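PDB 1SR4: cytolethal distending toxin protein B from Haemophilus ducreyi, which probably acts as the DNase I-like nuclease subunit of a bacterial genotoxin, damaging host-cell DNA and disturbing the cell cycle. Local coordinates for residues 4-9 and 256-261; 131-136 and 168-173; 172-177 and 217-222; 200-205 and 235-240. All blocks are in the same frame, centred on the assembly; numbering follows the deposited sequence.

Contact 1: residues 4-9 and 256-261; sequences DFKVAT and SFVRDR
Phe257 O, between residues 4-9 and 256-261, is gripped by one nearly straight amide bond and, less certainly, by a second donor, water 2. The amide of Val7 delivers the first in the carbonyl plane (Val7 N to Phe257 O 3.1 Å, 173° at the hydrogen), and water 2 approaches the same oxygen at 3.0 Å, although this water may have to share its protons. The return bond, Phe257 N to Val7 O, is shorter at 2.7 Å but more bent, and the same Val7 O also receives the CA-H of Ser256. Val7 and Phe257 thus make an antiparallel hydrogen-bonded pair, followed by the non-hydrogen-bonded pair Ala8 and Ser256.

Toward Asp4 the backbones part and water takes over. Water 3 accepts from Arg259 N and donates to Phe5 O, 2.6 Å from it. Further out, Asp4 OD1 and Arg259 NH1 are 4.4 Å apart, too far for a salt bridge. Water 1 joins them, lying in the guanidinium plane, while Asp4 OD2 is held by Asn1.

The Phe257 ring, with CG anti to its carbonyl carbon (chi1 -53°), runs beside the neighbouring strand. Its CD2 lies 4.2 Å from Val7 CG1, and Thr9 CG2 comes up to the ring edge 4.0 Å from CE2. Thr9 OG1 turns instead to Gln43. Phe257, Val7 and Thr9 all face strand 171-175 of the second sheet. Pairing the first strand with the last inside one sheet of a two-sheet sandwich is characteristic of the DNase I-like fold.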
loop_
_atom_site.group_PDB
_atom_site.type_symbol
_atom_site.label_atom_id
_atom_site.label_comp_id
_atom_site.label_asym_id
_atom_site.label_seq_id
_atom_site.Cartn_x
_atom_site.Cartn_y
_atom_site.Cartn_z
ATOM N N ASP B 4 -3.898 21.250 -0.755
ATOM C CA ASP B 4 -3.156 21.166 -2.014
ATOM C C ASP B 4 -2.377 19.854 -2.048
ATOM O O ASP B 4 -1.978 19.396 -3.113
ATOM C CB ASP B 4 -2.124 22.284 -2.167
ATOM C CG ASP B 4 -2.736 23.678 -2.156
ATOM O OD1 ASP B 4 -3.918 23.825 -2.522
ATOM O OD2 ASP B 4 -2.006 24.633 -1.792
ATOM N N PHE B 5 -2.152 19.264 -0.877
ATOM C CA PHE B 5 -1.366 18.032 -0.765
ATOM C C PHE B 5 -2.157 16.740 -0.659
ATOM O O PHE B 5 -3.259 16.716 -0.113
ATOM C CB PHE B 5 -0.470 18.069 0.485
ATOM C CG PHE B 5 0.576 19.132 0.477
ATOM C CD1 PHE B 5 1.903 18.815 0.196
ATOM C CD2 PHE B 5 0.257 20.446 0.798
ATOM C CE1 PHE B 5 2.899 19.799 0.242
ATOM C CE2 PHE B 5 1.248 21.429 0.844
ATOM C CZ PHE B 5 2.561 21.107 0.568
ATOM N N LYS B 6 -1.564 15.662 -1.172
ATOM C CA LYS B 6 -2.124 14.329 -1.033
ATOM C C LYS B 6 -1.275 13.790 0.113
ATOM O O LYS B 6 -0.065 13.578 -0.029
ATOM C CB LYS B 6 -1.902 13.491 -2.297
ATOM C CG LYS B 6 -2.764 13.920 -3.483
ATOM C CD LYS B 6 -2.670 12.905 -4.620
ATOM C CE LYS B 6 -3.790 13.097 -5.631
ATOM N NZ LYS B 6 -3.735 14.449 -6.267
ATOM N N VAL B 7 -1.909 13.600 1.260
ATOM C CA VAL B 7 -1.221 13.126 2.454
ATOM C C VAL B 7 -1.701 11.718 2.763
ATOM O O VAL B 7 -2.859 11.409 2.527
ATOM C CB VAL B 7 -1.538 14.042 3.655
ATOM C CG1 VAL B 7 -0.827 13.519 4.935
ATOM C CG2 VAL B 7 -1.101 15.484 3.334
ATOM N N ALA B 8 -0.806 10.861 3.254
ATOM C CA ALA B 8 -1.188 9.488 3.592
ATOM C C ALA B 8 -0.418 9.032 4.807
ATOM O O ALA B 8 0.566 9.651 5.214
ATOM C CB ALA B 8 -0.908 8.522 2.411
ATOM N N THR B 9 -0.866 7.927 5.371
ATOM C CA THR B 9 -0.213 7.363 6.538
ATOM C C THR B 9 -0.338 5.850 6.452
ATOM O O THR B 9 -1.305 5.329 5.889
ATOM C CB THR B 9 -0.905 7.838 7.850
ATOM O OG1 THR B 9 -0.191 7.342 8.991
ATOM C CG2 THR B 9 -2.354 7.305 7.914
ATOM N N SER B 256 -5.482 7.783 3.187
ATOM C CA SER B 256 -5.088 9.008 2.502
ATOM C C SER B 256 -6.029 10.152 2.868
ATOM O O SER B 256 -7.153 9.925 3.321
ATOM C CB SER B 256 -5.093 8.783 0.987
ATOM O OG SER B 256 -6.405 8.432 0.590
ATOM N N PHE B 257 -5.552 11.379 2.681
ATOM C CA PHE B 257 -6.310 12.583 2.999
ATOM C C PHE B 257 -6.121 13.448 1.756
ATOM O O PHE B 257 -5.027 13.935 1.496
ATOM C CB PHE B 257 -5.716 13.236 4.259
ATOM C CG PHE B 257 -5.607 12.282 5.423
ATOM C CD1 PHE B 257 -6.686 12.068 6.277
ATOM C CD2 PHE B 257 -4.463 11.505 5.585
ATOM C CE1 PHE B 257 -6.630 11.085 7.272
ATOM C CE2 PHE B 257 -4.394 10.517 6.580
ATOM C CZ PHE B 257 -5.468 10.303 7.419
ATOM N N VAL B 258 -7.201 13.606 0.992
ATOM C CA VAL B 258 -7.184 14.315 -0.287
ATOM C C VAL B 258 -8.377 15.268 -0.413
ATOM O O VAL B 258 -9.459 14.978 0.092
ATOM C CB VAL B 258 -7.244 13.277 -1.443
ATOM C CG1 VAL B 258 -7.086 13.947 -2.795
ATOM C CG2 VAL B 258 -6.145 12.224 -1.249
ATOM N N ARG B 259 -8.174 16.393 -1.099
ATOM C CA ARG B 259 -9.235 17.382 -1.307
ATOM C C ARG B 259 -10.457 16.744 -1.981
ATOM O O ARG B 259 -10.305 15.945 -2.908
ATOM C CB ARG B 259 -8.703 18.508 -2.194
ATOM C CG ARG B 259 -9.634 19.694 -2.383
ATOM C CD ARG B 259 -8.935 20.751 -3.218
ATOM N NE ARG B 259 -8.701 20.264 -4.575
ATOM C CZ ARG B 259 -7.581 20.465 -5.265
ATOM N NH1 ARG B 259 -6.573 21.144 -4.726
ATOM N NH2 ARG B 259 -7.471 19.993 -6.503
ATOM N N ASP B 260 -11.660 17.086 -1.525
ATOM C CA ASP B 260 -12.866 16.536 -2.139
ATOM C C ASP B 260 -12.887 16.980 -3.602
ATOM O O ASP B 260 -12.497 18.103 -3.925
ATOM C CB ASP B 260 -14.146 17.056 -1.466
ATOM C CG ASP B 260 -14.244 16.675 0.002
ATOM O OD1 ASP B 260 -13.881 15.539 0.352
ATOM O OD2 ASP B 260 -14.706 17.510 0.808
ATOM N N ARG B 261 -13.321 16.104 -4.496
ATOM C CA ARG B 261 -13.395 16.509 -5.888
ATOM C C ARG B 261 -14.795 17.059 -6.160
ATOM O O ARG B 261 -15.612 17.068 -5.211
ATOM C CB ARG B 261 -13.054 15.333 -6.820
ATOM C CG ARG B 261 -13.863 14.065 -6.631
ATOM C CD ARG B 261 -13.203 12.895 -7.394
ATOM N NE ARG B 261 -12.771 13.290 -8.735
ATOM C CZ ARG B 261 -12.302 12.451 -9.654
ATOM N NH1 ARG B 261 -12.200 11.155 -9.391
ATOM N NH2 ARG B 261 -11.930 12.908 -10.841
ATOM O OXT ARG B 261 -15.057 17.490 -7.302
HETATM O O HOH W 1 -6.352 22.843 -2.459
HETATM O O HOH W 2 -4.734 16.775 2.278
HETATM O O HOH W 3 -5.282 16.995 -1.752
#

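Contact 2: residues 131-136 and 168-173; sequences TDVFFT and RVYSWM
With CG anti to the carbonyl carbon in both Phe134 and Tyr170 (chi1 -71° in the latter), the two rings are laid against the opposite strand, whereas Trp172 takes the crowded position (chi1 49°), which carries its indole away from residues 131-136. Of its side chain the CB alone stays near, 4.0 Å from Val133 CB. Val133 CG2, anti to its own carbonyl carbon, crosses obliquely to Tyr170 CD2 at 4.0 Å.

On the other face, Met173 is extended beyond CG, so that its sulfur passes the Phe134 ring at the rim: SD lies 5.5 Å from the Phe134 centroid and 80° off the ring normal, an edge-on Met-aromatic contact. That ring also meets Phe5 edge-to-face. Asp132 OD1 approaches Ser171 CB to 3.5 Å, and the hydroxyl of Ser171 is bonded to the amide of Ala223.

Strands 132-138 and 171-175 are parallel neighbours, and helix 147-159 lies between them in the chain, making a beta-alpha-beta crossover. The helix packs back on the face bearing Val133, Phe135 and Trp172, with Phe158 touching all three and Asn159 binding the indole NE1.

Four backbone bonds zip the strands, alternating in direction: Ser171 N to Thr131 O, Val133 N to Ser171 O (2.8 Å), Met173 N to Val133 O, and Phe135 N to Met173 O, the last the straightest. Met173 O also lies in the plane of the Phe135 ring at its edge, with CD2 of Phe135 4.0 Å from it.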
loop_
_atom_site.group_PDB
_atom_site.type_symbol
_atom_site.label_atom_id
_atom_site.label_comp_id
_atom_site.label_asym_id
_atom_site.label_seq_id
_atom_site.Cartn_x
_atom_site.Cartn_y
_atom_site.Cartn_z
ATOM N N THR B 131 4.032 27.264 4.494
ATOM C CA THR B 131 3.161 27.560 5.625
ATOM C C THR B 131 2.321 26.373 6.126
ATOM O O THR B 131 1.352 26.563 6.866
ATOM C CB THR B 131 2.210 28.708 5.279
ATOM O OG1 THR B 131 1.455 28.354 4.111
ATOM C CG2 THR B 131 2.999 29.990 5.007
ATOM N N ASP B 132 2.686 25.156 5.725
ATOM C CA ASP B 132 1.953 23.961 6.157
ATOM C C ASP B 132 2.910 23.013 6.890
ATOM O O ASP B 132 4.031 22.752 6.427
ATOM C CB ASP B 132 1.341 23.251 4.950
ATOM C CG ASP B 132 0.458 24.162 4.128
ATOM O OD1 ASP B 132 -0.595 24.606 4.640
ATOM O OD2 ASP B 132 0.829 24.438 2.968
ATOM N N VAL B 133 2.462 22.496 8.029
ATOM C CA VAL B 133 3.284 21.609 8.839
ATOM C C VAL B 133 2.599 20.257 8.947
ATOM O O VAL B 133 1.402 20.184 9.231
ATOM C CB VAL B 133 3.497 22.205 10.243
ATOM C CG1 VAL B 133 4.586 21.423 10.992
ATOM C CG2 VAL B 133 3.890 23.680 10.114
ATOM N N PHE B 134 3.374 19.195 8.726
ATOM C CA PHE B 134 2.854 17.830 8.734
ATOM C C PHE B 134 3.546 16.938 9.756
ATOM O O PHE B 134 4.753 16.766 9.708
ATOM C CB PHE B 134 3.037 17.240 7.332
ATOM C CG PHE B 134 2.414 18.067 6.233
ATOM C CD1 PHE B 134 1.082 17.869 5.860
ATOM C CD2 PHE B 134 3.164 19.027 5.558
ATOM C CE1 PHE B 134 0.505 18.615 4.825
ATOM C CE2 PHE B 134 2.609 19.782 4.518
ATOM C CZ PHE B 134 1.274 19.577 4.147
ATOM N N PHE B 135 2.774 16.353 10.668
ATOM C CA PHE B 135 3.329 15.472 11.701
ATOM C C PHE B 135 2.904 14.007 11.551
ATOM O O PHE B 135 1.807 13.708 11.080
ATOM C CB PHE B 135 2.856 15.913 13.097
ATOM C CG PHE B 135 3.396 17.238 13.554
ATOM C CD1 PHE B 135 4.555 17.298 14.326
ATOM C CD2 PHE B 135 2.729 18.422 13.246
ATOM C CE1 PHE B 135 5.042 18.521 14.787
ATOM C CE2 PHE B 135 3.196 19.652 13.696
ATOM C CZ PHE B 135 4.356 19.707 14.470
ATOM N N THR B 136 3.780 13.112 11.989
ATOM C CA THR B 136 3.497 11.688 12.020
ATOM C C THR B 136 3.463 11.344 13.523
ATOM O O THR B 136 4.330 11.771 14.280
ATOM C CB THR B 136 4.609 10.828 11.305
ATOM O OG1 THR B 136 4.280 9.436 11.420
ATOM C CG2 THR B 136 5.980 11.040 11.940
ATOM N N ARG B 168 1.700 31.913 13.471
ATOM C CA ARG B 168 0.264 32.162 13.596
ATOM C C ARG B 168 -0.508 31.973 12.288
ATOM O O ARG B 168 -1.731 31.893 12.288
ATOM C CB ARG B 168 0.019 33.571 14.160
ATOM C CG ARG B 168 0.708 33.798 15.513
ATOM C CD ARG B 168 0.239 35.060 16.265
ATOM N NE ARG B 168 0.233 36.269 15.435
ATOM C CZ ARG B 168 0.587 37.482 15.862
ATOM N NH1 ARG B 168 0.991 37.664 17.117
ATOM N NH2 ARG B 168 0.516 38.521 15.036
ATOM N N VAL B 169 0.195 31.903 11.167
ATOM C CA VAL B 169 -0.491 31.699 9.902
ATOM C C VAL B 169 -0.264 30.267 9.389
ATOM O O VAL B 169 -0.677 29.927 8.285
ATOM C CB VAL B 169 -0.005 32.692 8.828
ATOM C CG1 VAL B 169 -0.316 34.125 9.266
ATOM C CG2 VAL B 169 1.486 32.503 8.572
ATOM N N TYR B 170 0.383 29.431 10.194
ATOM C CA TYR B 170 0.657 28.061 9.763
ATOM C C TYR B 170 -0.527 27.120 9.919
ATOM O O TYR B 170 -1.249 27.166 10.919
ATOM C CB TYR B 170 1.819 27.456 10.553
ATOM C CG TYR B 170 3.202 28.004 10.271
ATOM C CD1 TYR B 170 3.432 28.953 9.272
ATOM C CD2 TYR B 170 4.290 27.555 11.009
ATOM C CE1 TYR B 170 4.726 29.435 9.024
ATOM C CE2 TYR B 170 5.568 28.024 10.776
ATOM C CZ TYR B 170 5.784 28.955 9.788
ATOM O OH TYR B 170 7.067 29.370 9.552
ATOM N N SER B 171 -0.728 26.275 8.918
ATOM C CA SER B 171 -1.755 25.255 8.988
ATOM C C SER B 171 -0.947 24.013 9.376
ATOM O O SER B 171 0.197 23.867 8.949
ATOM C CB SER B 171 -2.406 25.044 7.619
ATOM O OG SER B 171 -3.343 26.064 7.327
ATOM N N TRP B 172 -1.513 23.136 10.198
ATOM C CA TRP B 172 -0.808 21.920 10.592
ATOM C C TRP B 172 -1.752 20.719 10.586
ATOM O O TRP B 172 -2.950 20.861 10.820
ATOM C CB TRP B 172 -0.135 22.058 11.966
ATOM C CG TRP B 172 -0.984 22.596 13.089
ATOM C CD1 TRP B 172 -1.084 23.898 13.486
ATOM C CD2 TRP B 172 -1.786 21.837 14.004
ATOM N NE1 TRP B 172 -1.887 23.995 14.596
ATOM C CE2 TRP B 172 -2.332 22.745 14.935
ATOM C CE3 TRP B 172 -2.098 20.474 14.126
ATOM C CZ2 TRP B 172 -3.168 22.342 15.979
ATOM C CZ3 TRP B 172 -2.935 20.069 15.170
ATOM C CH2 TRP B 172 -3.457 21.004 16.080
ATOM N N MET B 173 -1.183 19.548 10.311
ATOM C CA MET B 173 -1.915 18.290 10.208
ATOM C C MET B 173 -1.141 17.199 10.964
ATOM O O MET B 173 0.031 16.971 10.687
ATOM C CB MET B 173 -1.986 17.923 8.733
ATOM C CG MET B 173 -3.183 17.165 8.307
ATOM S SD MET B 173 -3.083 16.880 6.527
ATOM C CE MET B 173 -4.101 15.500 6.427
#

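Contact 3: residues 172-177 and 217-222; sequences WMVVGD and YAILHD
Trp172 and His221 cross at about a right angle, the methylene of His221 pressing on one face of the indole. His221 CB stands 3.5 Å from the centroid of the Trp172 five-membered ring and 22° off its normal, a CH-pi contact, with Trp172 CE2 only 3.3 Å from this CB. Because His221 CG is anti to the backbone N, the imidazole is carried on past the indole, the two planes inclined at 38°; its ND1 is bonded to Asn198 O.

Other pairs lie side by side. Val174 and Ile219 point the same way from the face shared with the indole, Val174 CB meeting Ile219 CG2 at 3.5 Å, beneath helix 147-159. On the opposite face Met173 CG lies 3.7 Å from Leu220 CB, and Val175 CG2 rests on Ala218 CB, also at 3.7 Å; this face looks toward the second sheet.

The strands are antiparallel, with three hydrogen-bonded pairs: Trp172 and His221, Val174 and Ile219, Gly176 and Tyr217. The straightest bond is Val174 N to Ile219 O (2.8 Å, 177°). Gly176 has backbone angles that would jam a side chain against the preceding carbonyl, and there the chain turns a corner. The following Asp177, reached by Asn11 and His252, belongs to a Gly-Asp-Phe-Asn sequence resembling the signature of DNase I-like enzymes, so this strand end probably borders the active site. Six backbone bonds thus satisfy the buried peptide groups of the three pairs, while the polar ends of Trp172, His221 and Tyr217 find partners outside the pairing, in Asn159, Asn198 and Arg180.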
loop_
_atom_site.group_PDB
_atom_site.type_symbol
_atom_site.label_atom_id
_atom_site.label_comp_id
_atom_site.label_asym_id
_atom_site.label_seq_id
_atom_site.Cartn_x
_atom_site.Cartn_y
_atom_site.Cartn_z
ATOM N N TRP B 172 -1.513 23.136 10.198
ATOM C CA TRP B 172 -0.808 21.920 10.592
ATOM C C TRP B 172 -1.752 20.719 10.586
ATOM O O TRP B 172 -2.950 20.861 10.820
ATOM C CB TRP B 172 -0.135 22.058 11.966
ATOM C CG TRP B 172 -0.984 22.596 13.089
ATOM C CD1 TRP B 172 -1.084 23.898 13.486
ATOM C CD2 TRP B 172 -1.786 21.837 14.004
ATOM N NE1 TRP B 172 -1.887 23.995 14.596
ATOM C CE2 TRP B 172 -2.332 22.745 14.935
ATOM C CE3 TRP B 172 -2.098 20.474 14.126
ATOM C CZ2 TRP B 172 -3.168 22.342 15.979
ATOM C CZ3 TRP B 172 -2.935 20.069 15.170
ATOM C CH2 TRP B 172 -3.457 21.004 16.080
ATOM N N MET B 173 -1.183 19.548 10.311
ATOM C CA MET B 173 -1.915 18.290 10.208
ATOM C C MET B 173 -1.141 17.199 10.964
ATOM O O MET B 173 0.031 16.971 10.687
ATOM C CB MET B 173 -1.986 17.923 8.733
ATOM C CG MET B 173 -3.183 17.165 8.307
ATOM S SD MET B 173 -3.083 16.880 6.527
ATOM C CE MET B 173 -4.101 15.500 6.427
ATOM N N VAL B 174 -1.806 16.525 11.896
ATOM C CA VAL B 174 -1.194 15.467 12.696
ATOM C C VAL B 174 -1.800 14.159 12.179
ATOM O O VAL B 174 -2.996 13.933 12.316
ATOM C CB VAL B 174 -1.523 15.674 14.188
ATOM C CG1 VAL B 174 -0.879 14.584 15.022
ATOM C CG2 VAL B 174 -1.032 17.049 14.621
ATOM N N VAL B 175 -0.963 13.314 11.582
ATOM C CA VAL B 175 -1.417 12.067 10.957
ATOM C C VAL B 175 -0.709 10.818 11.464
ATOM O O VAL B 175 0.514 10.776 11.542
ATOM C CB VAL B 175 -1.181 12.134 9.436
ATOM C CG1 VAL B 175 -1.834 10.946 8.741
ATOM C CG2 VAL B 175 -1.708 13.470 8.897
ATOM N N GLY B 176 -1.472 9.779 11.770
ATOM C CA GLY B 176 -0.820 8.576 12.232
ATOM C C GLY B 176 -1.720 7.596 12.937
ATOM O O GLY B 176 -2.930 7.589 12.746
ATOM N N ASP B 177 -1.095 6.766 13.760
ATOM C CA ASP B 177 -1.778 5.724 14.516
ATOM C C ASP B 177 -2.112 6.285 15.895
ATOM O O ASP B 177 -1.234 6.352 16.779
ATOM C CB ASP B 177 -0.835 4.527 14.616
ATOM C CG ASP B 177 -1.448 3.327 15.318
ATOM O OD1 ASP B 177 -2.500 3.458 15.994
ATOM O OD2 ASP B 177 -0.840 2.237 15.187
ATOM N N TYR B 217 -5.770 7.920 11.370
ATOM C CA TYR B 217 -6.462 9.038 10.766
ATOM C C TYR B 217 -5.692 10.322 11.019
ATOM O O TYR B 217 -4.492 10.293 11.300
ATOM C CB TYR B 217 -7.908 9.128 11.296
ATOM C CG TYR B 217 -8.048 9.005 12.803
ATOM C CD1 TYR B 217 -8.065 10.135 13.622
ATOM C CD2 TYR B 217 -8.183 7.751 13.410
ATOM C CE1 TYR B 217 -8.216 10.020 15.021
ATOM C CE2 TYR B 217 -8.330 7.622 14.799
ATOM C CZ TYR B 217 -8.342 8.759 15.596
ATOM O OH TYR B 217 -8.450 8.633 16.964
ATOM N N ALA B 218 -6.370 11.449 10.897
ATOM C CA ALA B 218 -5.698 12.721 11.095
ATOM C C ALA B 218 -6.513 13.738 11.883
ATOM O O ALA B 218 -7.728 13.601 12.046
ATOM C CB ALA B 218 -5.328 13.314 9.727
ATOM N N ILE B 219 -5.818 14.747 12.395
ATOM C CA ILE B 219 -6.462 15.855 13.070
ATOM C C ILE B 219 -5.734 17.078 12.522
ATOM O O ILE B 219 -4.496 17.093 12.425
ATOM C CB ILE B 219 -6.361 15.792 14.618
ATOM C CG1 ILE B 219 -7.102 17.001 15.203
ATOM C CG2 ILE B 219 -4.909 15.776 15.073
ATOM C CD1 ILE B 219 -7.497 16.850 16.674
ATOM N N LEU B 220 -6.478 18.101 12.130
ATOM C CA LEU B 220 -5.795 19.259 11.565
ATOM C C LEU B 220 -6.316 20.613 11.988
ATOM O O LEU B 220 -7.407 20.733 12.525
ATOM C CB LEU B 220 -5.828 19.175 10.042
ATOM C CG LEU B 220 -7.183 19.201 9.343
ATOM C CD1 LEU B 220 -7.655 20.642 9.160
ATOM C CD2 LEU B 220 -7.041 18.542 7.970
ATOM N N HIS B 221 -5.493 21.627 11.759
ATOM C CA HIS B 221 -5.870 23.000 12.045
ATOM C C HIS B 221 -5.637 23.743 10.735
ATOM O O HIS B 221 -4.509 23.799 10.238
ATOM C CB HIS B 221 -4.995 23.623 13.139
ATOM C CG HIS B 221 -5.141 25.113 13.227
ATOM N ND1 HIS B 221 -6.332 25.724 13.559
ATOM C CD2 HIS B 221 -4.277 26.114 12.935
ATOM C CE1 HIS B 221 -6.198 27.035 13.462
ATOM N NE2 HIS B 221 -4.960 27.298 13.085
ATOM N N ASP B 222 -6.704 24.275 10.148
ATOM C CA ASP B 222 -6.567 25.029 8.907
ATOM C C ASP B 222 -6.588 26.508 9.267
ATOM O O ASP B 222 -7.628 27.037 9.643
ATOM C CB ASP B 222 -7.721 24.732 7.957
ATOM C CG ASP B 222 -7.590 25.479 6.641
ATOM O OD1 ASP B 222 -6.868 26.498 6.585
ATOM O OD2 ASP B 222 -8.220 25.055 5.658
#

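Contact 4: residues 200-205 and 235-240; sequences IIIAPT and IGASLM
No hydrogen bond joins residues 200-205 directly to 235-240; apolar contact does most of the work. Ile202 leads, its CG2 anti to the backbone N and beside its carbonyl carbon, so that this methyl reaches down onto the opposite backbone. It touches Ala237 N at 3.4 Å, Ile235 O at 3.6 Å and Ala237 CB also at 3.6 Å, thus sitting on the Gly236-Ala237 peptide. Ala237 answers with its methyl, which points at residues 200-205 and fits against the link between Ala203 and Pro204: CB is 3.5 Å from Ala203 C and 4.0 Å from Pro204 CD. Further along, Pro204 CG and Leu239 CD2 are at the limit of touching, 4.5 Å apart.

The polar part is a single water. Water 4 donates to Ala203 O (3.0 Å) and to Ala237 O, tying two backbone carbonyls that could not bond to each other.

Between chains, Thr205 OG1 is hydrogen-bonded to Glu108 of subunit A, which also packs on Pro204, while Leu239 lies against Pro146 of the same subunit.

Strands 200-202 and 235-239 are, within this chain, outermost strands of two different sheets, their axes 7.8 Å apart at closest and inclined at 32°. They therefore meet as layers of the sandwich, not as paired strands, and Phe257, on the neighbouring strand of the same sheet as Ala237, packs beside it. The chemistry implies a margin held mainly by methyl-to-backbone packing, with a water linking two carbonyl oxygens in place of any direct hydrogen bond.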
loop_
_atom_site.group_PDB
_atom_site.type_symbol
_atom_site.label_atom_id
_atom_site.label_comp_id
_atom_site.label_asym_id
_atom_site.label_seq_id
_atom_site.Cartn_x
_atom_site.Cartn_y
_atom_site.Cartn_z
ATOM N N ILE B 200 -10.043 19.759 13.656
ATOM C CA ILE B 200 -11.078 18.897 13.131
ATOM C C ILE B 200 -10.451 17.536 12.851
ATOM O O ILE B 200 -9.386 17.450 12.241
ATOM C CB ILE B 200 -11.714 19.525 11.849
ATOM C CG1 ILE B 200 -12.994 18.777 11.463
ATOM C CG2 ILE B 200 -10.682 19.603 10.732
ATOM C CD1 ILE B 200 -12.783 17.541 10.718
ATOM N N ILE B 201 -11.104 16.485 13.342
ATOM C CA ILE B 201 -10.633 15.120 13.140
ATOM C C ILE B 201 -11.161 14.638 11.788
ATOM O O ILE B 201 -12.360 14.732 11.529
ATOM C CB ILE B 201 -11.183 14.151 14.217
ATOM C CG1 ILE B 201 -10.687 14.534 15.620
ATOM C CG2 ILE B 201 -10.767 12.717 13.883
ATOM C CD1 ILE B 201 -9.248 14.345 15.813
ATOM N N ILE B 202 -10.270 14.141 10.929
ATOM C CA ILE B 202 -10.669 13.618 9.623
ATOM C C ILE B 202 -10.287 12.142 9.629
ATOM O O ILE B 202 -9.093 11.801 9.692
ATOM C CB ILE B 202 -9.937 14.338 8.442
ATOM C CG1 ILE B 202 -10.386 15.804 8.336
ATOM C CG2 ILE B 202 -10.324 13.697 7.120
ATOM C CD1 ILE B 202 -9.735 16.715 9.317
ATOM N N ALA B 203 -11.293 11.272 9.545
ATOM C CA ALA B 203 -11.056 9.827 9.599
ATOM C C ALA B 203 -11.985 8.966 8.746
ATOM O O ALA B 203 -13.107 9.350 8.455
ATOM C CB ALA B 203 -11.149 9.357 11.066
ATOM N N PRO B 204 -11.518 7.781 8.335
ATOM C CA PRO B 204 -12.384 6.909 7.525
ATOM C C PRO B 204 -13.471 6.382 8.452
ATOM O O PRO B 204 -13.374 6.537 9.663
ATOM C CB PRO B 204 -11.475 5.744 7.125
ATOM C CG PRO B 204 -10.062 6.182 7.494
ATOM C CD PRO B 204 -10.224 7.140 8.640
ATOM N N THR B 205 -14.501 5.765 7.882
ATOM C CA THR B 205 -15.551 5.130 8.676
ATOM C C THR B 205 -15.363 3.626 8.450
ATOM O O THR B 205 -16.132 2.808 8.953
ATOM C CB THR B 205 -16.979 5.510 8.220
ATOM O OG1 THR B 205 -17.119 5.230 6.825
ATOM C CG2 THR B 205 -17.264 6.986 8.499
ATOM N N ILE B 235 -11.258 18.309 3.039
ATOM C CA ILE B 235 -10.299 17.211 2.979
ATOM C C ILE B 235 -10.999 15.976 3.527
ATOM O O ILE B 235 -11.559 16.014 4.613
ATOM C CB ILE B 235 -9.046 17.518 3.813
ATOM C CG1 ILE B 235 -8.324 18.735 3.221
ATOM C CG2 ILE B 235 -8.118 16.289 3.848
ATOM C CD1 ILE B 235 -7.013 19.122 3.952
ATOM N N GLY B 236 -11.002 14.887 2.758
ATOM C CA GLY B 236 -11.652 13.675 3.223
ATOM C C GLY B 236 -10.659 12.542 3.448
ATOM O O GLY B 236 -9.647 12.444 2.736
ATOM N N ALA B 237 -10.939 11.685 4.431
ATOM C CA ALA B 237 -10.065 10.543 4.716
ATOM C C ALA B 237 -10.622 9.322 3.999
ATOM O O ALA B 237 -11.830 9.187 3.847
ATOM C CB ALA B 237 -10.005 10.278 6.214
ATOM N N SER B 238 -9.748 8.421 3.568
ATOM C CA SER B 238 -10.204 7.224 2.876
ATOM C C SER B 238 -9.108 6.171 2.927
ATOM O O SER B 238 -7.931 6.526 2.947
ATOM C CB SER B 238 -10.496 7.575 1.412
ATOM O OG SER B 238 -10.872 6.437 0.666
ATOM N N LEU B 239 -9.466 4.890 3.010
ATOM C CA LEU B 239 -8.418 3.867 2.952
ATOM C C LEU B 239 -7.823 4.143 1.566
ATOM O O LEU B 239 -8.568 4.388 0.614
ATOM C CB LEU B 239 -9.015 2.451 3.008
ATOM C CG LEU B 239 -9.780 2.108 4.297
ATOM C CD1 LEU B 239 -10.243 0.658 4.274
ATOM C CD2 LEU B 239 -8.862 2.359 5.506
ATOM N N MET B 240 -6.497 4.129 1.441
ATOM C CA MET B 240 -5.856 4.423 0.150
ATOM C C MET B 240 -5.770 3.192 -0.757
ATOM O O MET B 240 -4.702 2.841 -1.264
ATOM C CB MET B 240 -4.446 4.991 0.380
ATOM C CG MET B 240 -3.824 5.613 -0.874
ATOM S SD MET B 240 -2.346 6.500 -0.411
ATOM C CE MET B 240 -2.301 7.802 -1.632
HETATM O O HOH W 4 -14.305 9.883 5.712
#

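Overall arrangement
Contacts 2 and 3 belong to one sheet and share Trp172 and Met173, so strand 171-175 has a parallel neighbour on one edge and an antiparallel one on the other; their centres are 9 Å apart. Contact 1 lies in the second sheet, and its Phe257 CB meets Met173 CE at 3.5 Å, while Thr9 CB touches Val175 CG1 at 3.4 Å, joining the two layers. Contact 4 bridges the sheets at their margin: its 235-240 side pairs with strand 255-259 of contact 1, its 200-205 side with strand 216-221 of contact 3. Contacts 2 and 4, with centres about 17 Å apart, do not touch. The probable active site lies near Asp177, beyond Gly176 of contact 3.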